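Local coordinates for NDP-rhamnosyltransferase (Saccharopolyspora spinosa, PDB 3TSA), which is a bacterial glycosyltransferase of the GT-B fold, built from two Rossmann-like domains, at residues Pro12-Ala17 / His141-Asp146. Residues are numbered along the deposited sequence; the frame is centred on the assembly and turned at random.
Sequences PTHLMA and HRWGVD
His14 and Ala17 pack against Trp143 in an aromatic and apolar contact on the C-terminal side of the parallel sheet in the N-terminal half of this GT-B glycosyltransferase. Short helix 12-16 follows the strand 3-7, and His141-Asp146 is the loop leaving strand 138-141 on its way to helix 151-166. The imidazole of His14 lies over one face of the indole, with CE1 3.4 Å above the plane and displaced toward the rim of the six-membered ring. Those two rings form an oblique pair, with centroids 4.2 Å apart and planes inclined at 32°. The closest atoms are His14 ND1 and Trp143 CE3, 3.4 Å apart. Trp143 reaches this place with CG between its backbone N and carbonyl carbon (chi1 67°), which sets the indole alongside the histidine, both side chains pointing the same way. At the base of the indole side chain, Ala17 CB packs on Trp143 CB at 3.8 Å. The His141 ring comes obliquely to Ala17 O, its CE1 3.5 Å away. Between the segments sits a water that donates to His14 O at 2.9 Å and is weakly bonded to His141 ND1 at 3.4 Å.

The polar ends of both central rings are held from outside: His14 ND1 by Asp121 at the end of strand 117-121, and Trp143 NE1 by Asp317, just before helix 318-327. Trp143 O also bonds to Ser296 OG, so Asp317 and Ser296 tie this loop to the C-terminal half of the enzyme. Together, the Asp121 bond at ND1 and the indole over one face would fix the rotation and tilt of the His14 ring.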
loop_
_atom_site.group_PDB
_atom_site.type_symbol
_atom_site.label_atom_id
_atom_site.label_comp_id
_atom_site.label_asym_id
_atom_site.label_seq_id
_atom_site.Cartn_x
_atom_site.Cartn_y
_atom_site.Cartn_z
ATOM N N PRO A 12 6.921 0.822 -14.369
ATOM C CA PRO A 12 6.798 0.737 -12.913
ATOM C C PRO A 12 7.281 1.947 -12.175
ATOM O O PRO A 12 6.574 2.343 -11.224
ATOM C CB PRO A 12 7.653 -0.496 -12.561
ATOM C CG PRO A 12 7.434 -1.379 -13.718
ATOM C CD PRO A 12 7.625 -0.358 -14.897
ATOM N N THR A 13 8.430 2.545 -12.541
ATOM C CA THR A 13 8.918 3.715 -11.769
ATOM C C THR A 13 7.939 4.905 -11.775
ATOM O O THR A 13 7.881 5.643 -10.807
ATOM C CB THR A 13 10.292 4.252 -12.213
ATOM O OG1 THR A 13 10.215 4.713 -13.554
ATOM C CG2 THR A 13 11.376 3.197 -12.125
ATOM N N HIS A 14 7.218 5.084 -12.861
ATOM C CA HIS A 14 6.271 6.219 -12.953
ATOM C C HIS A 14 5.054 5.969 -12.049
ATOM O O HIS A 14 4.483 6.946 -11.538
ATOM C CB HIS A 14 5.769 6.388 -14.353
ATOM C CG HIS A 14 6.839 6.838 -15.314
ATOM N ND1 HIS A 14 6.622 7.798 -16.266
ATOM C CD2 HIS A 14 8.115 6.391 -15.504
ATOM C CE1 HIS A 14 7.727 7.933 -17.004
ATOM N NE2 HIS A 14 8.642 7.096 -16.556
ATOM N N LEU A 15 4.640 4.698 -11.936
ATOM C CA LEU A 15 3.536 4.353 -11.010
ATOM C C LEU A 15 4.032 4.444 -9.544
ATOM O O LEU A 15 3.366 5.033 -8.662
ATOM C CB LEU A 15 2.936 2.958 -11.302
ATOM C CG LEU A 15 1.903 2.525 -10.251
ATOM C CD1 LEU A 15 0.781 3.541 -10.064
ATOM C CD2 LEU A 15 1.265 1.182 -10.749
ATOM N N MET A 16 5.244 3.924 -9.297
ATOM C CA MET A 16 5.771 4.032 -7.936
ATOM C C MET A 16 5.852 5.467 -7.436
ATOM O O MET A 16 5.648 5.708 -6.244
ATOM C CB MET A 16 7.143 3.334 -7.836
ATOM C CG MET A 16 6.974 1.756 -7.700
ATOM S SD MET A 16 8.558 1.024 -8.073
ATOM C CE MET A 16 9.171 1.059 -6.404
ATOM N N ALA A 17 6.177 6.411 -8.339
ATOM C CA ALA A 17 6.254 7.834 -7.994
ATOM C C ALA A 17 4.871 8.346 -7.500
ATOM O O ALA A 17 4.838 9.303 -6.806
ATOM C CB ALA A 17 6.664 8.667 -9.219
ATOM N N HIS A 141 0.803 14.320 -13.186
ATOM C CA HIS A 141 1.832 14.000 -12.171
ATOM C C HIS A 141 3.210 13.755 -12.785
ATOM O O HIS A 141 3.389 12.804 -13.552
ATOM C CB HIS A 141 1.385 12.737 -11.399
ATOM C CG HIS A 141 2.136 12.522 -10.128
ATOM N ND1 HIS A 141 3.382 11.936 -10.116
ATOM C CD2 HIS A 141 1.849 12.837 -8.837
ATOM C CE1 HIS A 141 3.830 11.892 -8.869
ATOM N NE2 HIS A 141 2.935 12.445 -8.075
ATOM N N ARG A 142 4.193 14.573 -12.416
ATOM C CA ARG A 142 5.564 14.341 -12.814
ATOM C C ARG A 142 6.166 13.269 -11.934
ATOM O O ARG A 142 5.930 13.238 -10.719
ATOM C CB ARG A 142 6.372 15.625 -12.625
ATOM C CG ARG A 142 5.998 16.600 -13.723
ATOM C CD ARG A 142 6.633 17.978 -13.483
ATOM N NE ARG A 142 6.365 18.790 -14.722
ATOM C CZ ARG A 142 6.196 20.126 -14.659
ATOM N NH1 ARG A 142 6.370 20.804 -13.481
ATOM N NH2 ARG A 142 5.854 20.798 -15.787
ATOM N N TRP A 143 6.986 12.416 -12.548
ATOM C CA TRP A 143 7.767 11.475 -11.701
ATOM C C TRP A 143 9.064 12.108 -11.193
ATOM O O TRP A 143 9.691 11.618 -10.225
ATOM C CB TRP A 143 8.017 10.175 -12.468
ATOM C CG TRP A 143 8.935 10.464 -13.633
ATOM C CD1 TRP A 143 10.289 10.514 -13.589
ATOM C CD2 TRP A 143 8.548 10.917 -14.909
ATOM N NE1 TRP A 143 10.793 10.914 -14.799
ATOM C CE2 TRP A 143 9.749 11.168 -15.641
ATOM C CE3 TRP A 143 7.310 11.073 -15.552
ATOM C CZ2 TRP A 143 9.751 11.603 -16.952
ATOM C CZ3 TRP A 143 7.300 11.509 -16.873
ATOM C CH2 TRP A 143 8.535 11.774 -17.568
ATOM N N GLY A 144 9.484 13.201 -11.824
ATOM C CA GLY A 144 10.750 13.826 -11.443
ATOM C C GLY A 144 11.120 14.936 -12.443
ATOM O O GLY A 144 10.306 15.791 -12.715
ATOM N N VAL A 145 12.352 14.904 -12.954
ATOM C CA VAL A 145 12.771 15.873 -13.995
ATOM C C VAL A 145 11.895 15.624 -15.232
ATOM O O VAL A 145 11.616 14.452 -15.587
ATOM C CB VAL A 145 14.266 15.718 -14.317
ATOM C CG1 VAL A 145 14.647 16.633 -15.482
ATOM C CG2 VAL A 145 15.091 16.093 -13.083
ATOM N N ASP A 146 11.363 16.697 -15.793
ATOM C CA ASP A 146 10.321 16.574 -16.876
ATOM C C ASP A 146 10.906 17.261 -18.102
ATOM O O ASP A 146 10.879 18.485 -18.182
ATOM C CB ASP A 146 9.030 17.295 -16.405
ATOM C CG ASP A 146 7.911 17.259 -17.476
ATOM O OD1 ASP A 146 8.142 16.748 -18.616
ATOM O OD2 ASP A 146 6.804 17.704 -17.169
HETATM O O HOH W 1 4.356 9.698 -12.439
#